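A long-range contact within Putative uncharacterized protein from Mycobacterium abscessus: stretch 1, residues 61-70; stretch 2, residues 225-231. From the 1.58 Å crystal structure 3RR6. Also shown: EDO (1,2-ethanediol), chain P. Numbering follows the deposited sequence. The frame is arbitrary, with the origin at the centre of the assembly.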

# COMPACT_ATOMS: atom_id res chain seq x y z
N PRO A 61 -7.97 -0.33 -4.56
CA PRO A 61 -7.84 -0.38 -6.03
C PRO A 61 -7.66 -1.75 -6.67
O PRO A 61 -7.61 -1.85 -7.90
CB PRO A 61 -6.59 0.48 -6.28
CG PRO A 61 -5.81 0.39 -5.02
CD PRO A 61 -6.84 0.39 -3.94
N ILE A 62 -7.54 -2.80 -5.86
CA ILE A 62 -7.28 -4.14 -6.38
C ILE A 62 -7.82 -5.17 -5.40
O ILE A 62 -7.93 -4.89 -4.20
CB ILE A 62 -5.75 -4.33 -6.60
CG1 ILE A 62 -5.47 -5.43 -7.62
CG2 ILE A 62 -5.04 -4.58 -5.29
CD1 ILE A 62 -5.55 -4.96 -9.04
N LEU A 63 -8.18 -6.34 -5.92
CA LEU A 63 -8.53 -7.49 -5.11
C LEU A 63 -7.28 -8.35 -4.96
O LEU A 63 -6.85 -9.02 -5.90
CB LEU A 63 -9.65 -8.28 -5.80
CG LEU A 63 -10.95 -7.50 -6.02
CD1 LEU A 63 -11.96 -8.38 -6.77
CD2 LEU A 63 -11.50 -7.02 -4.70
N ALA A 64 -6.64 -8.25 -3.79
CA ALA A 64 -5.39 -8.95 -3.50
C ALA A 64 -5.64 -10.27 -2.82
O ALA A 64 -6.46 -10.35 -1.91
CB ALA A 64 -4.50 -8.08 -2.58
N SER A 65 -4.93 -11.31 -3.24
CA SER A 65 -5.04 -12.60 -2.54
C SER A 65 -4.32 -12.56 -1.20
O SER A 65 -4.76 -13.19 -0.24
CB SER A 65 -4.55 -13.77 -3.40
OG SER A 65 -3.16 -13.98 -3.30
N LYS A 66 -3.23 -11.80 -1.12
CA LYS A 66 -2.48 -11.62 0.11
C LYS A 66 -1.75 -10.29 0.06
O LYS A 66 -1.54 -9.74 -1.03
CB LYS A 66 -1.50 -12.76 0.36
CG LYS A 66 -0.44 -12.96 -0.72
CD LYS A 66 0.47 -14.15 -0.37
CE LYS A 66 1.37 -14.61 -1.52
NZ LYS A 66 0.63 -15.08 -2.73
N VAL A 67 -1.41 -9.79 1.24
CA VAL A 67 -0.58 -8.60 1.41
C VAL A 67 0.67 -9.07 2.15
O VAL A 67 0.59 -9.61 3.25
CB VAL A 67 -1.28 -7.49 2.23
CG1 VAL A 67 -0.35 -6.31 2.44
CG2 VAL A 67 -2.59 -7.07 1.56
N VAL A 68 1.83 -8.88 1.52
CA VAL A 68 3.10 -9.16 2.16
C VAL A 68 3.70 -7.81 2.50
O VAL A 68 3.47 -6.83 1.78
CB VAL A 68 4.03 -9.97 1.22
CG1 VAL A 68 5.34 -10.35 1.93
CG2 VAL A 68 3.32 -11.22 0.71
N ALA A 69 4.39 -7.72 3.63
CA ALA A 69 4.94 -6.45 4.07
C ALA A 69 6.35 -6.61 4.61
O ALA A 69 6.70 -7.64 5.19
CB ALA A 69 4.05 -5.81 5.14
N MET A 70 7.17 -5.59 4.36
CA MET A 70 8.52 -5.49 4.90
C MET A 70 8.51 -4.82 6.27
O MET A 70 7.77 -3.87 6.49
CB MET A 70 9.37 -4.63 3.97
CG MET A 70 9.67 -5.24 2.61
SD MET A 70 10.95 -6.50 2.66
CE MET A 70 12.37 -5.45 3.05
N PRO A 225 -1.31 -12.27 -9.61
CA PRO A 225 -1.75 -10.94 -10.01
C PRO A 225 -2.72 -10.36 -9.00
O PRO A 225 -3.68 -11.03 -8.59
CB PRO A 225 -2.44 -11.18 -11.36
CG PRO A 225 -1.82 -12.42 -11.86
CD PRO A 225 -1.57 -13.27 -10.65
N GLY A 226 -2.45 -9.13 -8.60
CA GLY A 226 -3.22 -8.45 -7.59
C GLY A 226 -2.61 -8.47 -6.20
O GLY A 226 -3.00 -7.67 -5.35
N ASP A 227 -1.66 -9.37 -5.95
CA ASP A 227 -0.98 -9.38 -4.65
C ASP A 227 -0.28 -8.04 -4.40
O ASP A 227 0.20 -7.38 -5.33
CB ASP A 227 0.03 -10.52 -4.55
CG ASP A 227 -0.62 -11.87 -4.30
OD1 ASP A 227 -1.85 -11.93 -4.08
OD2 ASP A 227 0.12 -12.88 -4.34
N VAL A 228 -0.23 -7.66 -3.14
CA VAL A 228 0.35 -6.39 -2.72
C VAL A 228 1.56 -6.67 -1.84
O VAL A 228 1.51 -7.53 -0.97
CB VAL A 228 -0.68 -5.57 -1.94
CG1 VAL A 228 -0.04 -4.33 -1.32
CG2 VAL A 228 -1.84 -5.16 -2.85
N ILE A 229 2.66 -5.95 -2.09
CA ILE A 229 3.82 -5.97 -1.21
C ILE A 229 4.07 -4.55 -0.68
O ILE A 229 4.36 -3.63 -1.45
CB ILE A 229 5.11 -6.48 -1.88
CG1 ILE A 229 4.88 -7.84 -2.53
CG2 ILE A 229 6.23 -6.55 -0.82
CD1 ILE A 229 6.06 -8.29 -3.43
N LEU A 230 3.93 -4.37 0.63
CA LEU A 230 4.23 -3.09 1.27
C LEU A 230 5.73 -3.02 1.52
O LEU A 230 6.31 -3.97 2.06
CB LEU A 230 3.46 -2.94 2.57
CG LEU A 230 1.93 -3.05 2.49
CD1 LEU A 230 1.32 -2.80 3.85
CD2 LEU A 230 1.37 -2.06 1.46
N THR A 231 6.35 -1.92 1.15
CA THR A 231 7.82 -1.87 1.07
C THR A 231 8.55 -1.35 2.32
O THR A 231 9.76 -1.22 2.30
CB THR A 231 8.26 -1.04 -0.14
OG1 THR A 231 7.75 0.29 -0.04
CG2 THR A 231 7.78 -1.71 -1.45
C1 EDO P . -8.88 -5.90 -9.82
O1 EDO P . -8.47 -6.89 -8.87
C2 EDO P . -8.51 -6.34 -11.24
O2 EDO P . -9.62 -6.97 -11.87
O HOH W 1 -4.11 -11.70 -6.03

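The backbone hydrogen bonds establish the pairing as parallel. Val228 N donates to Lys66 O at 3.2 Å, with an N-H...O angle of 175°; Val68 N donates to Val228 O at 2.9 Å and 164°; Leu230 N donates to Val68 O at 2.8 Å and 158°; and Met70 N donates to Leu230 O at 2.9 Å and 156°. Donor and acceptor roles alternate between the two stretches, and Val68, Val228 and Leu230 each use both N and O across the gap, the staggered pattern expected of parallel strands. The strand axes agree, running 18° apart in direction and approaching to 4.5 Å. Val67 pairs with Val228, Val68 with Ile229 and Ala69 with Leu230, at CA-CA separations of 4.8, 4.7 and 4.4 Å, although at least 160 positions of sequence separate any two touching residues.

CA-H...O contacts accompany this ladder. Val67 CA lies 3.3 Å from Val228 O, Ile229 CA 3.1 Å from Val68 O, and Ala69 CA 3.5 Å from Leu230 O, with angles at hydrogen of 144° to 146°. The carbonyls of Val228, Val68 and Leu230 thus each meet a CA-H as well as an amide N-H. A less linear contact, Ala64 CA to Gly226 O at 3.3 Å and 123°, lies before the ladder.

Polar side-chain interactions converge on Asp227. Its CA-to-CB bond points sideways, but chi1 of -77° (m) brings the carboxylate nearer to stretch 1. Asp227 OD1 accepts from Ser65 OG at 2.6 Å, from Lys66 N at 3.3 Å and 139°, and, weakly, from Ser65 N at 3.3 Å and 125°. The other oxygen, Asp227 OD2, forms a salt bridge with Lys66 NZ at 2.8 Å; the lysine side chain also starts sideways and ends nearer its partner. One carboxylate therefore ties together the backbone and side chains of two successive residues, Ser65 and Lys66, where the ladder begins. A water reinforces this corner, accepting from Ser65 N at 2.9 Å and donating to Asp227 OD1 at 3.0 Å and to Pro225 O at 2.7 Å.

Apolar packing follows the alternation of the strands. On one face, Val67 CG1 is 4.0 Å from Leu230 CG and 4.3 Å from Val228 CG1, while Ala69 CB is 3.9 Å from Leu230 CB. The other face carries Val68 and Ile229, whose closest side-chain atoms, Val68 CB and Ile229 CG1, are 4.4 Å apart. Val228 CG2 also reaches back to the loop of stretch 1, meeting Ala64 CB at 4.0 Å and Ile62 CG2 at 4.1 Å.

Gly226 occupies a position where the backbone leaves no room for a CB. At phi/psi of 99/-18°, a CB would be jammed against the preceding carbonyl oxygen, which by itself calls for glycine; an ideal CB would also clash with Leu63 O, only 2.8 Å away. Together the two stretches bury 617 Å², summed over both sides.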